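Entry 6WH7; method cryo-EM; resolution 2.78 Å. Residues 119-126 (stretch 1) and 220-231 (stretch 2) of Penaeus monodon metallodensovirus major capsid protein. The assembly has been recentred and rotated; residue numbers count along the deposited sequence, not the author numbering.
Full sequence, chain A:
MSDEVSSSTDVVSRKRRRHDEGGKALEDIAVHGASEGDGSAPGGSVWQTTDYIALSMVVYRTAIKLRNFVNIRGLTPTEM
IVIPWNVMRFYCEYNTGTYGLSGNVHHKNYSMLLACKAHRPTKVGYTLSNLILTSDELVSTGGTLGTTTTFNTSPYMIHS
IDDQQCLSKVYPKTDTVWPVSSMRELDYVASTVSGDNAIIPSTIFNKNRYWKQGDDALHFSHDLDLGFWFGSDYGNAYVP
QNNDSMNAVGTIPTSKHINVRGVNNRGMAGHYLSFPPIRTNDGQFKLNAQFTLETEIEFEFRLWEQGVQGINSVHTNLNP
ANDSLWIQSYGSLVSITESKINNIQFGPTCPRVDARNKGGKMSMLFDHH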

# COMPACT_ATOMS: atom_id res chain seq x y z
N HIS A 119 15.47 -11.79 -91.97
CA HIS A 119 14.68 -10.65 -91.56
C HIS A 119 13.24 -11.10 -91.42
O HIS A 119 12.82 -12.07 -92.05
CB HIS A 119 14.78 -9.49 -92.54
CG HIS A 119 14.29 -9.82 -93.91
ND1 HIS A 119 12.96 -9.79 -94.25
CD2 HIS A 119 14.95 -10.20 -95.03
CE1 HIS A 119 12.82 -10.13 -95.51
NE2 HIS A 119 14.01 -10.39 -96.01
N ARG A 120 12.50 -10.40 -90.58
CA ARG A 120 11.16 -10.81 -90.31
C ARG A 120 10.28 -9.60 -90.10
O ARG A 120 10.70 -8.64 -89.44
CB ARG A 120 11.18 -11.73 -89.09
CG ARG A 120 9.88 -12.25 -88.67
CD ARG A 120 10.07 -13.33 -87.65
NE ARG A 120 10.74 -12.91 -86.44
CZ ARG A 120 11.19 -13.76 -85.53
NH1 ARG A 120 11.02 -15.05 -85.72
NH2 ARG A 120 11.79 -13.32 -84.44
N PRO A 121 9.05 -9.60 -90.64
CA PRO A 121 8.26 -8.36 -90.67
C PRO A 121 7.67 -7.93 -89.34
O PRO A 121 7.38 -6.74 -89.20
CB PRO A 121 7.16 -8.69 -91.68
CG PRO A 121 7.76 -9.69 -92.55
CD PRO A 121 8.57 -10.55 -91.64
N THR A 122 7.39 -8.83 -88.40
CA THR A 122 6.76 -8.51 -87.11
C THR A 122 5.60 -7.53 -87.25
O THR A 122 4.75 -7.69 -88.12
CB THR A 122 7.77 -7.98 -86.10
OG1 THR A 122 8.32 -6.75 -86.56
CG2 THR A 122 8.88 -8.97 -85.93
N LYS A 123 5.56 -6.49 -86.42
CA LYS A 123 4.42 -5.58 -86.43
C LYS A 123 4.36 -4.80 -87.73
O LYS A 123 5.37 -4.51 -88.37
CB LYS A 123 4.49 -4.61 -85.25
CG LYS A 123 3.25 -3.74 -85.14
CD LYS A 123 3.40 -2.65 -84.12
CE LYS A 123 3.44 -3.20 -82.71
NZ LYS A 123 3.60 -2.11 -81.71
N VAL A 124 3.13 -4.45 -88.12
CA VAL A 124 2.90 -3.60 -89.28
C VAL A 124 1.67 -2.76 -88.97
O VAL A 124 0.77 -3.19 -88.26
CB VAL A 124 2.72 -4.45 -90.56
CG1 VAL A 124 1.31 -4.98 -90.69
CG2 VAL A 124 3.16 -3.71 -91.75
N GLY A 125 1.65 -1.54 -89.47
CA GLY A 125 0.55 -0.65 -89.14
C GLY A 125 0.61 0.63 -89.94
O GLY A 125 1.64 0.98 -90.52
N TYR A 126 -0.52 1.32 -89.95
CA TYR A 126 -0.62 2.60 -90.64
C TYR A 126 -1.55 3.52 -89.86
O TYR A 126 -2.36 3.07 -89.06
CB TYR A 126 -1.10 2.44 -92.08
CG TYR A 126 -2.54 2.02 -92.23
CD1 TYR A 126 -3.53 2.96 -92.44
CD2 TYR A 126 -2.91 0.69 -92.15
CE1 TYR A 126 -4.83 2.58 -92.58
CE2 TYR A 126 -4.21 0.32 -92.28
CZ TYR A 126 -5.17 1.27 -92.50
OH TYR A 126 -6.48 0.89 -92.64
N PHE A 220 -4.10 1.81 -87.12
CA PHE A 220 -4.39 0.40 -87.34
C PHE A 220 -3.07 -0.36 -87.37
O PHE A 220 -2.19 -0.02 -88.16
CB PHE A 220 -5.16 0.20 -88.64
CG PHE A 220 -6.43 0.98 -88.68
CD1 PHE A 220 -7.55 0.52 -88.03
CD2 PHE A 220 -6.48 2.19 -89.32
CE1 PHE A 220 -8.69 1.24 -88.04
CE2 PHE A 220 -7.63 2.91 -89.33
CZ PHE A 220 -8.73 2.44 -88.68
N SER A 221 -2.94 -1.35 -86.51
CA SER A 221 -1.73 -2.14 -86.40
C SER A 221 -2.05 -3.61 -86.56
O SER A 221 -3.18 -4.05 -86.32
CB SER A 221 -1.03 -1.92 -85.06
OG SER A 221 -0.56 -0.60 -84.94
N HIS A 222 -1.05 -4.37 -86.98
CA HIS A 222 -1.15 -5.81 -87.02
C HIS A 222 0.16 -6.39 -86.53
O HIS A 222 1.22 -6.10 -87.11
CB HIS A 222 -1.45 -6.30 -88.43
CG HIS A 222 -1.66 -7.78 -88.53
ND1 HIS A 222 -2.71 -8.42 -87.92
CD2 HIS A 222 -0.95 -8.73 -89.17
CE1 HIS A 222 -2.64 -9.71 -88.18
NE2 HIS A 222 -1.59 -9.93 -88.94
N ASP A 223 0.11 -7.19 -85.49
CA ASP A 223 1.28 -7.89 -85.00
C ASP A 223 1.45 -9.20 -85.74
O ASP A 223 0.48 -9.90 -86.04
CB ASP A 223 1.17 -8.17 -83.50
CG ASP A 223 1.36 -6.93 -82.67
OD1 ASP A 223 1.85 -5.92 -83.20
OD2 ASP A 223 1.02 -6.97 -81.47
N LEU A 224 2.70 -9.53 -86.04
CA LEU A 224 3.06 -10.82 -86.62
C LEU A 224 3.93 -11.55 -85.62
O LEU A 224 4.97 -11.04 -85.21
CB LEU A 224 3.82 -10.65 -87.93
CG LEU A 224 3.08 -10.47 -89.25
CD1 LEU A 224 2.35 -9.18 -89.27
CD2 LEU A 224 4.08 -10.51 -90.35
N ASP A 225 3.52 -12.75 -85.23
CA ASP A 225 4.39 -13.66 -84.51
C ASP A 225 4.65 -14.82 -85.46
O ASP A 225 3.81 -15.70 -85.63
CB ASP A 225 3.75 -14.14 -83.22
CG ASP A 225 4.71 -14.90 -82.34
OD1 ASP A 225 5.90 -14.95 -82.68
OD2 ASP A 225 4.27 -15.45 -81.31
N LEU A 226 5.84 -14.84 -86.03
CA LEU A 226 6.27 -15.87 -86.96
C LEU A 226 7.26 -16.76 -86.24
O LEU A 226 8.14 -16.28 -85.53
CB LEU A 226 6.92 -15.25 -88.20
CG LEU A 226 6.07 -14.40 -89.14
CD1 LEU A 226 6.95 -13.61 -90.06
CD2 LEU A 226 5.20 -15.28 -89.97
N GLY A 227 7.10 -18.06 -86.39
CA GLY A 227 8.15 -18.88 -85.84
C GLY A 227 9.37 -18.99 -86.71
O GLY A 227 10.30 -19.74 -86.39
N PHE A 228 9.39 -18.26 -87.81
CA PHE A 228 10.42 -18.40 -88.82
C PHE A 228 10.79 -17.02 -89.32
O PHE A 228 10.17 -16.02 -88.98
CB PHE A 228 9.94 -19.28 -89.97
CG PHE A 228 8.77 -18.72 -90.71
CD1 PHE A 228 8.95 -17.98 -91.85
CD2 PHE A 228 7.50 -18.90 -90.24
CE1 PHE A 228 7.89 -17.47 -92.52
CE2 PHE A 228 6.44 -18.38 -90.91
CZ PHE A 228 6.63 -17.67 -92.05
N TRP A 229 11.83 -16.98 -90.14
CA TRP A 229 12.39 -15.75 -90.68
C TRP A 229 12.29 -15.80 -92.20
O TRP A 229 11.83 -16.78 -92.78
CB TRP A 229 13.84 -15.61 -90.23
CG TRP A 229 13.96 -15.43 -88.77
CD1 TRP A 229 13.85 -16.39 -87.83
CD2 TRP A 229 14.31 -14.24 -88.08
NE1 TRP A 229 14.05 -15.87 -86.59
CE2 TRP A 229 14.35 -14.54 -86.72
CE3 TRP A 229 14.59 -12.93 -88.48
CZ2 TRP A 229 14.65 -13.60 -85.75
CZ3 TRP A 229 14.88 -12.00 -87.53
CH2 TRP A 229 14.91 -12.33 -86.18
N PHE A 230 12.73 -14.73 -92.85
CA PHE A 230 12.77 -14.66 -94.30
C PHE A 230 14.18 -14.31 -94.74
O PHE A 230 14.86 -13.51 -94.10
CB PHE A 230 11.79 -13.63 -94.84
CG PHE A 230 10.36 -13.96 -94.56
CD1 PHE A 230 9.69 -14.88 -95.34
CD2 PHE A 230 9.69 -13.35 -93.53
CE1 PHE A 230 8.39 -15.18 -95.09
CE2 PHE A 230 8.38 -13.65 -93.29
CZ PHE A 230 7.73 -14.56 -94.07
N GLY A 231 14.62 -14.94 -95.82
CA GLY A 231 15.94 -14.68 -96.33
C GLY A 231 15.99 -13.91 -97.63
O GLY A 231 17.08 -13.60 -98.12

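The apolar centre of this contact is built around Pro121, whose ring carbons face a small group of side chains from the second stretch. Its CB lies 3.8 Å from Leu224 CD2, its CD 3.8 Å from Leu226 CD1, and the same Pro121 CD rests 3.5 Å from Phe230 CE2, at the edge of that phenyl ring. Leu224 and Leu226 both point toward the first stretch, while Asp225, between them, points away, the alternation expected of an extended chain. Proline suits the turn: it offers a compact hydrocarbon surface and has no backbone N-H to leave unpaired in an apolar setting.

On one side of this cluster, the contact is anchored by a single antiparallel bridge. His119 N donates to Phe230 O and Phe230 N to His119 O, both at 2.8 Å. The His119 side chain starts away from its partner, but with chi1 in p its ring swings back to cover Phe230 CB, which sits over the ring face 4.1 Å from its centroid.

Arg120 carries the next layer. Arg120 CG lies 3.5 Å from Leu226 CD1, and the guanidinium lies flat on the Trp229 indole, centres 3.8 Å apart and planes at 26°. The indole face receives a cation, while Arg120 NE and NH2 are hydrogen-bonded elsewhere in the structure.

Beyond the turn, the chains pair again as antiparallel strands, at 172°. Val124 N donates to His222 O (2.7 Å) and His222 N to Val124 O (2.5 Å); Tyr126 N to Phe220 O (2.8 Å) and Phe220 N to Tyr126 O (2.9 Å) complete the ladder. Val124, His222, Tyr126 and Phe220 share one face, where Val124 CG1 meets His222 CB at 3.8 Å and the Tyr126 ring covers Phe220 CB, 4.2 Å from its centroid. Between these pairs, Gly125 faces Ser221 with CA atoms only 3.9 Å apart. A CB on Gly125 would fall 2.8 Å from Phe220 O and 2.9 Å from Ser221 OG, so the absence of a side chain permits this close approach.

At the polar edge the charged groups do not form a salt bridge. Lys123 CA makes a CA-H...O contact with His222 O at 3.3 Å, and Lys123 CE reaches within 3.2 Å of Asp223 OD1. Lys123 NZ, however, stays 4.4 Å from Asp223 OD1: the opposite charges are near each other, but the backbone ladder supplies the directed bonds. Altogether 938 Å² is buried between the stretches.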